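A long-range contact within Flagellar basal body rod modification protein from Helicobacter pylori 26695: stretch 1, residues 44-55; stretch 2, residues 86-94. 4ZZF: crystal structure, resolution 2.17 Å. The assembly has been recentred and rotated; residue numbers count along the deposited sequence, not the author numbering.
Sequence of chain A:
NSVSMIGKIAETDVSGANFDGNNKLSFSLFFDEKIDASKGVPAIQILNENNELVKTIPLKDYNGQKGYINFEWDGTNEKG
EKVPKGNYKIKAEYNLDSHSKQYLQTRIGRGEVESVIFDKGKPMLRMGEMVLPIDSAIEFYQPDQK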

ATOM      1  N   ILE A  44     -13.628 -25.824 -17.163  1.00 43.67           N
ATOM      2  CA  ILE A  44     -14.116 -24.545 -17.690  1.00 40.35           C
ATOM      3  C   ILE A  44     -15.491 -24.689 -18.346  1.00 44.56           C
ATOM      4  O   ILE A  44     -15.720 -25.631 -19.112  1.00 44.87           O
ATOM      5  CB  ILE A  44     -13.147 -23.988 -18.747  1.00 42.66           C
ATOM      6  CG1 ILE A  44     -11.776 -23.726 -18.135  1.00 38.49           C
ATOM      7  CG2 ILE A  44     -13.722 -22.746 -19.415  1.00 42.08           C
ATOM      8  CD1 ILE A  44     -10.684 -23.505 -19.176  1.00 42.41           C
ATOM      9  N   GLN A  45     -16.406 -23.768 -18.063  1.00 41.04           N
ATOM     10  CA  GLN A  45     -17.671 -23.731 -18.795  1.00 42.61           C
ATOM     11  C   GLN A  45     -17.742 -22.480 -19.682  1.00 45.82           C
ATOM     12  O   GLN A  45     -17.421 -21.373 -19.237  1.00 41.65           O
ATOM     13  CB  GLN A  45     -18.878 -23.756 -17.845  1.00 42.65           C
ATOM     14  CG  GLN A  45     -18.957 -24.957 -16.904  1.00 46.33           C
ATOM     15  CD  GLN A  45     -17.966 -24.866 -15.725  1.00 54.65           C
ATOM     16  OE1 GLN A  45     -17.822 -23.808 -15.091  1.00 53.14           O
ATOM     17  NE2 GLN A  45     -17.281 -25.975 -15.436  1.00 52.66           N
ATOM     18  N   ILE A  46     -18.175 -22.662 -20.928  1.00 45.04           N
ATOM     19  CA  ILE A  46     -18.413 -21.547 -21.837  1.00 41.96           C
ATOM     20  C   ILE A  46     -19.901 -21.410 -22.147  1.00 46.98           C
ATOM     21  O   ILE A  46     -20.524 -22.328 -22.673  1.00 47.71           O
ATOM     22  CB  ILE A  46     -17.625 -21.720 -23.120  1.00 44.32           C
ATOM     23  CG1 ILE A  46     -16.162 -22.034 -22.777  1.00 43.33           C
ATOM     24  CG2 ILE A  46     -17.748 -20.468 -23.986  1.00 47.02           C
ATOM     25  CD1 ILE A  46     -15.259 -22.250 -23.976  1.00 46.41           C
ATOM     26  N   LEU A  47     -20.467 -20.256 -21.811  1.00 42.88           N
ATOM     27  CA  LEU A  47     -21.900 -20.027 -21.935  1.00 45.29           C
ATOM     28  C   LEU A  47     -22.162 -18.944 -22.982  1.00 54.11           C
ATOM     29  O   LEU A  47     -21.316 -18.057 -23.171  1.00 48.09           O
ATOM     30  CB  LEU A  47     -22.501 -19.601 -20.592  1.00 49.57           C
ATOM     31  CG  LEU A  47     -22.680 -20.596 -19.424  1.00 51.79           C
ATOM     32  CD1 LEU A  47     -21.451 -21.406 -19.157  1.00 46.13           C
ATOM     33  CD2 LEU A  47     -23.062 -19.843 -18.157  1.00 51.33           C
ATOM     34  N   ASN A  48     -23.318 -19.005 -23.654  1.00 51.00           N
ATOM     35  CA  ASN A  48     -23.676 -17.954 -24.603  1.00 52.96           C
ATOM     36  C   ASN A  48     -24.392 -16.823 -23.878  1.00 56.73           C
ATOM     37  O   ASN A  48     -24.548 -16.875 -22.650  1.00 51.73           O
ATOM     38  CB  ASN A  48     -24.526 -18.502 -25.767  1.00 52.45           C
ATOM     39  CG  ASN A  48     -25.949 -18.906 -25.361  1.00 53.68           C
ATOM     40  OD1 ASN A  48     -26.470 -18.522 -24.310  1.00 54.48           O
ATOM     41  ND2 ASN A  48     -26.594 -19.673 -26.235  1.00 51.09           N
ATOM     42  N   GLU A  49     -24.851 -15.820 -24.629  1.00 55.86           N
ATOM     43  CA  GLU A  49     -25.417 -14.622 -24.018  1.00 56.94           C
ATOM     44  C   GLU A  49     -26.687 -14.903 -23.225  1.00 57.49           C
ATOM     45  O   GLU A  49     -27.103 -14.089 -22.402  1.00 58.23           O
ATOM     46  CB  GLU A  49     -25.681 -13.548 -25.080  1.00 61.30           C
ATOM     47  CG  GLU A  49     -24.507 -12.561 -25.238  1.00 69.37           C
ATOM     48  CD  GLU A  49     -24.025 -11.962 -23.897  1.00 77.64           C
ATOM     49  OE1 GLU A  49     -24.863 -11.408 -23.143  1.00 81.70           O
ATOM     50  OE2 GLU A  49     -22.809 -12.058 -23.587  1.00 71.46           O
ATOM     51  N   ASN A  50     -27.287 -16.063 -23.446  1.00 58.45           N
ATOM     52  CA  ASN A  50     -28.476 -16.424 -22.692  1.00 61.77           C
ATOM     53  C   ASN A  50     -28.159 -17.380 -21.540  1.00 61.65           C
ATOM     54  O   ASN A  50     -29.066 -18.016 -20.987  1.00 59.31           O
ATOM     55  CB  ASN A  50     -29.526 -17.027 -23.625  1.00 62.58           C
ATOM     56  CG  ASN A  50     -30.066 -16.007 -24.617  1.00 67.65           C
ATOM     57  OD1 ASN A  50     -30.969 -15.222 -24.301  1.00 73.73           O
ATOM     58  ND2 ASN A  50     -29.498 -15.999 -25.819  1.00 66.54           N
ATOM     59  N   ASN A  51     -26.875 -17.449 -21.175  1.00 54.61           N
ATOM     60  CA  ASN A  51     -26.386 -18.333 -20.109  1.00 55.30           C
ATOM     61  C   ASN A  51     -26.706 -19.800 -20.372  1.00 56.01           C
ATOM     62  O   ASN A  51     -26.982 -20.559 -19.448  1.00 53.93           O
ATOM     63  CB  ASN A  51     -26.951 -17.913 -18.751  1.00 52.67           C
ATOM     64  CG  ASN A  51     -26.469 -16.543 -18.326  1.00 58.51           C
ATOM     65  OD1 ASN A  51     -25.320 -16.177 -18.573  1.00 60.61           O
ATOM     66  ND2 ASN A  51     -27.353 -15.762 -17.715  1.00 59.54           N
ATOM     67  N   GLU A  52     -26.659 -20.184 -21.644  1.00 54.90           N
ATOM     68  CA  GLU A  52     -26.823 -21.574 -22.041  1.00 53.56           C
ATOM     69  C   GLU A  52     -25.452 -22.165 -22.311  1.00 53.53           C
ATOM     70  O   GLU A  52     -24.650 -21.576 -23.045  1.00 52.60           O
ATOM     71  CB  GLU A  52     -27.719 -21.690 -23.279  1.00 52.52           C
ATOM     72  CG  GLU A  52     -29.093 -21.062 -23.088  1.00 58.65           C
ATOM     73  CD  GLU A  52     -29.937 -21.062 -24.362  1.00 65.72           C
ATOM     74  OE1 GLU A  52     -29.357 -20.976 -25.472  1.00 61.40           O
ATOM     75  OE2 GLU A  52     -31.184 -21.143 -24.244  1.00 64.43           O
ATOM     76  N   LEU A  53     -25.189 -23.317 -21.702  1.00 50.72           N
ATOM     77  CA  LEU A  53     -23.901 -23.976 -21.815  1.00 49.21           C
ATOM     78  C   LEU A  53     -23.601 -24.388 -23.248  1.00 51.85           C
ATOM     79  O   LEU A  53     -24.346 -25.136 -23.860  1.00 54.02           O
ATOM     80  CB  LEU A  53     -23.856 -25.200 -20.907  1.00 51.61           C
ATOM     81  CG  LEU A  53     -22.530 -25.958 -20.856  1.00 50.75           C
ATOM     82  CD1 LEU A  53     -21.476 -25.055 -20.292  1.00 48.08           C
ATOM     83  CD2 LEU A  53     -22.669 -27.212 -20.007  1.00 40.50           C
ATOM     84  N   VAL A  54     -22.487 -23.913 -23.775  1.00 48.81           N
ATOM     85  CA  VAL A  54     -22.103 -24.233 -25.137  1.00 52.82           C
ATOM     86  C   VAL A  54     -20.930 -25.225 -25.203  1.00 53.57           C
ATOM     87  O   VAL A  54     -20.884 -26.102 -26.069  1.00 55.17           O
ATOM     88  CB  VAL A  54     -21.773 -22.930 -25.896  1.00 50.34           C
ATOM     89  CG1 VAL A  54     -20.688 -23.141 -26.939  1.00 57.38           C
ATOM     90  CG2 VAL A  54     -23.036 -22.381 -26.517  1.00 52.77           C
ATOM     91  N   LYS A  55     -19.996 -25.104 -24.269  1.00 50.58           N
ATOM     92  CA  LYS A  55     -18.778 -25.910 -24.300  1.00 49.11           C
ATOM     93  C   LYS A  55     -18.248 -26.145 -22.890  1.00 52.11           C
ATOM     94  O   LYS A  55     -18.379 -25.279 -22.016  1.00 47.60           O
ATOM     95  CB  LYS A  55     -17.710 -25.225 -25.155  1.00 50.40           C
ATOM     96  CG  LYS A  55     -16.428 -26.012 -25.348  1.00 48.64           C
ATOM     97  CD  LYS A  55     -16.689 -27.237 -26.206  1.00 58.73           C
ATOM     98  CE  LYS A  55     -15.478 -27.594 -27.059  1.00 60.81           C
ATOM     99  NZ  LYS A  55     -15.849 -28.514 -28.182  1.00 64.07           N
ATOM    100  N   GLY A  86     -20.379 -13.959 -31.417  1.00 56.91           N
ATOM    101  CA  GLY A  86     -20.907 -13.145 -30.341  1.00 57.45           C
ATOM    102  C   GLY A  86     -20.090 -13.222 -29.076  1.00 53.63           C
ATOM    103  O   GLY A  86     -18.955 -13.717 -29.083  1.00 51.10           O
ATOM    104  N   ASN A  87     -20.670 -12.710 -27.996  1.00 55.92           N
ATOM    105  CA  ASN A  87     -20.027 -12.745 -26.696  1.00 57.95           C
ATOM    106  C   ASN A  87     -20.322 -14.021 -25.927  1.00 51.93           C
ATOM    107  O   ASN A  87     -21.479 -14.378 -25.704  1.00 49.07           O
ATOM    108  CB  ASN A  87     -20.451 -11.558 -25.840  1.00 55.87           C
ATOM    109  CG  ASN A  87     -19.264 -10.777 -25.313  1.00 66.84           C
ATOM    110  OD1 ASN A  87     -18.272 -10.597 -26.021  1.00 70.05           O
ATOM    111  ND2 ASN A  87     -19.304 -10.424 -24.021  1.00 64.10           N
ATOM    112  N   TYR A  88     -19.260 -14.696 -25.512  1.00 48.89           N
ATOM    113  CA  TYR A  88     -19.382 -15.880 -24.673  1.00 46.47           C
ATOM    114  C   TYR A  88     -18.792 -15.675 -23.279  1.00 45.20           C
ATOM    115  O   TYR A  88     -17.643 -15.246 -23.130  1.00 44.84           O
ATOM    116  CB  TYR A  88     -18.719 -17.056 -25.372  1.00 45.49           C
ATOM    117  CG  TYR A  88     -19.555 -17.524 -26.523  1.00 48.00           C
ATOM    118  CD1 TYR A  88     -19.498 -16.883 -27.761  1.00 48.75           C
ATOM    119  CD2 TYR A  88     -20.438 -18.580 -26.367  1.00 48.78           C
ATOM    120  CE1 TYR A  88     -20.282 -17.306 -28.820  1.00 54.98           C
ATOM    121  CE2 TYR A  88     -21.228 -19.011 -27.411  1.00 53.64           C
ATOM    122  CZ  TYR A  88     -21.148 -18.376 -28.636  1.00 58.97           C
ATOM    123  OH  TYR A  88     -21.946 -18.817 -29.662  1.00 62.96           O
ATOM    124  N   LYS A  89     -19.596 -15.973 -22.265  1.00 41.92           N
ATOM    125  CA  LYS A  89     -19.149 -15.958 -20.870  1.00 45.06           C
ATOM    126  C   LYS A  89     -18.326 -17.200 -20.547  1.00 45.41           C
ATOM    127  O   LYS A  89     -18.756 -18.330 -20.804  1.00 42.12           O
ATOM    128  CB  LYS A  89     -20.345 -15.879 -19.914  1.00 44.10           C
ATOM    129  CG  LYS A  89     -21.257 -14.703 -20.165  1.00 51.73           C
ATOM    130  CD  LYS A  89     -22.521 -14.793 -19.326  1.00 54.49           C
ATOM    131  CE  LYS A  89     -23.499 -13.671 -19.670  1.00 65.23           C
ATOM    132  NZ  LYS A  89     -24.678 -13.630 -18.747  1.00 67.10           N
ATOM    133  N   ILE A  90     -17.149 -16.990 -19.972  1.00 41.11           N
ATOM    134  CA  ILE A  90     -16.272 -18.094 -19.620  1.00 41.57           C
ATOM    135  C   ILE A  90     -16.026 -18.114 -18.111  1.00 43.62           C
ATOM    136  O   ILE A  90     -15.623 -17.098 -17.525  1.00 39.39           O
ATOM    137  CB  ILE A  90     -14.934 -18.008 -20.369  1.00 39.63           C
ATOM    138  CG1 ILE A  90     -15.185 -17.999 -21.881  1.00 43.73           C
ATOM    139  CG2 ILE A  90     -14.041 -19.173 -19.980  1.00 39.02           C
ATOM    140  CD1 ILE A  90     -13.933 -17.881 -22.713  1.00 42.53           C
ATOM    141  N   LYS A  91     -16.328 -19.259 -17.494  1.00 37.12           N
ATOM    142  CA  LYS A  91     -16.175 -19.484 -16.055  1.00 38.24           C
ATOM    143  C   LYS A  91     -15.457 -20.804 -15.836  1.00 42.50           C
ATOM    144  O   LYS A  91     -15.260 -21.574 -16.778  1.00 43.90           O
ATOM    145  CB  LYS A  91     -17.516 -19.540 -15.331  1.00 37.79           C
ATOM    146  CG  LYS A  91     -18.502 -18.490 -15.736  1.00 52.22           C
ATOM    147  CD  LYS A  91     -19.716 -18.491 -14.819  1.00 57.87           C
ATOM    148  CE  LYS A  91     -20.435 -19.824 -14.813  1.00 59.17           C
ATOM    149  NZ  LYS A  91     -21.802 -19.643 -14.217  1.00 68.84           N
ATOM    150  N   ALA A  92     -15.090 -21.080 -14.590  1.00 38.03           N
ATOM    151  CA  ALA A  92     -14.456 -22.345 -14.261  1.00 39.50           C
ATOM    152  C   ALA A  92     -14.779 -22.754 -12.831  1.00 38.07           C
ATOM    153  O   ALA A  92     -15.074 -21.921 -11.977  1.00 36.88           O
ATOM    154  CB  ALA A  92     -12.942 -22.265 -14.459  1.00 33.40           C
ATOM    155  N   GLU A  93     -14.708 -24.052 -12.587  1.00 38.11           N
ATOM    156  CA  GLU A  93     -14.879 -24.606 -11.257  1.00 40.63           C
ATOM    157  C   GLU A  93     -13.722 -25.537 -11.008  1.00 39.61           C
ATOM    158  O   GLU A  93     -13.330 -26.270 -11.910  1.00 37.80           O
ATOM    159  CB  GLU A  93     -16.205 -25.349 -11.141  1.00 39.26           C
ATOM    160  CG  GLU A  93     -17.405 -24.430 -11.091  1.00 49.85           C
ATOM    161  CD  GLU A  93     -18.627 -25.142 -10.575  1.00 56.61           C
ATOM    162  OE1 GLU A  93     -18.906 -26.253 -11.086  1.00 64.28           O
ATOM    163  OE2 GLU A  93     -19.277 -24.617  -9.636  1.00 59.46           O
ATOM    164  N   TYR A  94     -13.187 -25.526  -9.789  1.00 37.74           N
ATOM    165  CA  TYR A  94     -12.056 -26.386  -9.468  1.00 37.10           C
ATOM    166  C   TYR A  94     -11.925 -26.537  -7.953  1.00 37.60           C
ATOM    167  O   TYR A  94     -12.469 -25.724  -7.196  1.00 35.38           O
ATOM    168  CB  TYR A  94     -10.765 -25.827 -10.075  1.00 36.47           C
ATOM    169  CG  TYR A  94     -10.314 -24.539  -9.418  1.00 37.55           C
ATOM    170  CD1 TYR A  94     -11.038 -23.361  -9.575  1.00 36.92           C
ATOM    171  CD2 TYR A  94      -9.175 -24.503  -8.625  1.00 36.43           C
ATOM    172  CE1 TYR A  94     -10.637 -22.181  -8.964  1.00 36.00           C
ATOM    173  CE2 TYR A  94      -8.763 -23.322  -8.017  1.00 33.74           C
ATOM    174  CZ  TYR A  94      -9.498 -22.171  -8.183  1.00 36.27           C
ATOM    175  OH  TYR A  94      -9.101 -21.002  -7.566  1.00 34.07           O
TER
HETATM  176  O   HOH W   1     -23.545 -15.542 -27.447  1.00 53.27           O

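Strand 44-47 runs antiparallel to strand 86-94, and the backbone hydrogen bonds mark the register. Gln45 pairs with Lys91 through two hydrogen bonds, Gln45 N to Lys91 O at 2.8 Å and Lys91 N to Gln45 O at 2.9 Å. Two residues on, Leu47 N donates to Lys89 O at 2.8 Å; the return bond, Lys89 N to Leu47 O, is equally short but bent to 128° and weak. Beyond this pair the ladder gives way to a type I turn, Asn48 to Asn51, and a water takes over, accepting from Glu49 N (3.1 Å) and donating to Asn87 O (2.9 Å).

Alternation then sorts the side chains. Ile44, Ile46, Ile90 and Ala92 share one face, buried and apolar: Ile44 CG2 meets Ile90 CG2 at 3.6 Å, and Ile46 CG2 lies 4.1 Å from Ile90 CG1. Gln45, Leu47, Lys89 and Lys91 occupy the other, more open face. There Lys89, fully extended beyond chi1, passes the strand end so that its NZ reaches Asn51 OD1, a 2.6 Å hydrogen bond tying strand to turn. The turn is braced internally as well: Asn48 OD1 accepts from Asn50 N (2.7 Å) and Glu52 N (3.1 Å). Val54 CG2 packs at the edge of the Tyr88 ring, 3.9 Å from Tyr88 CE2.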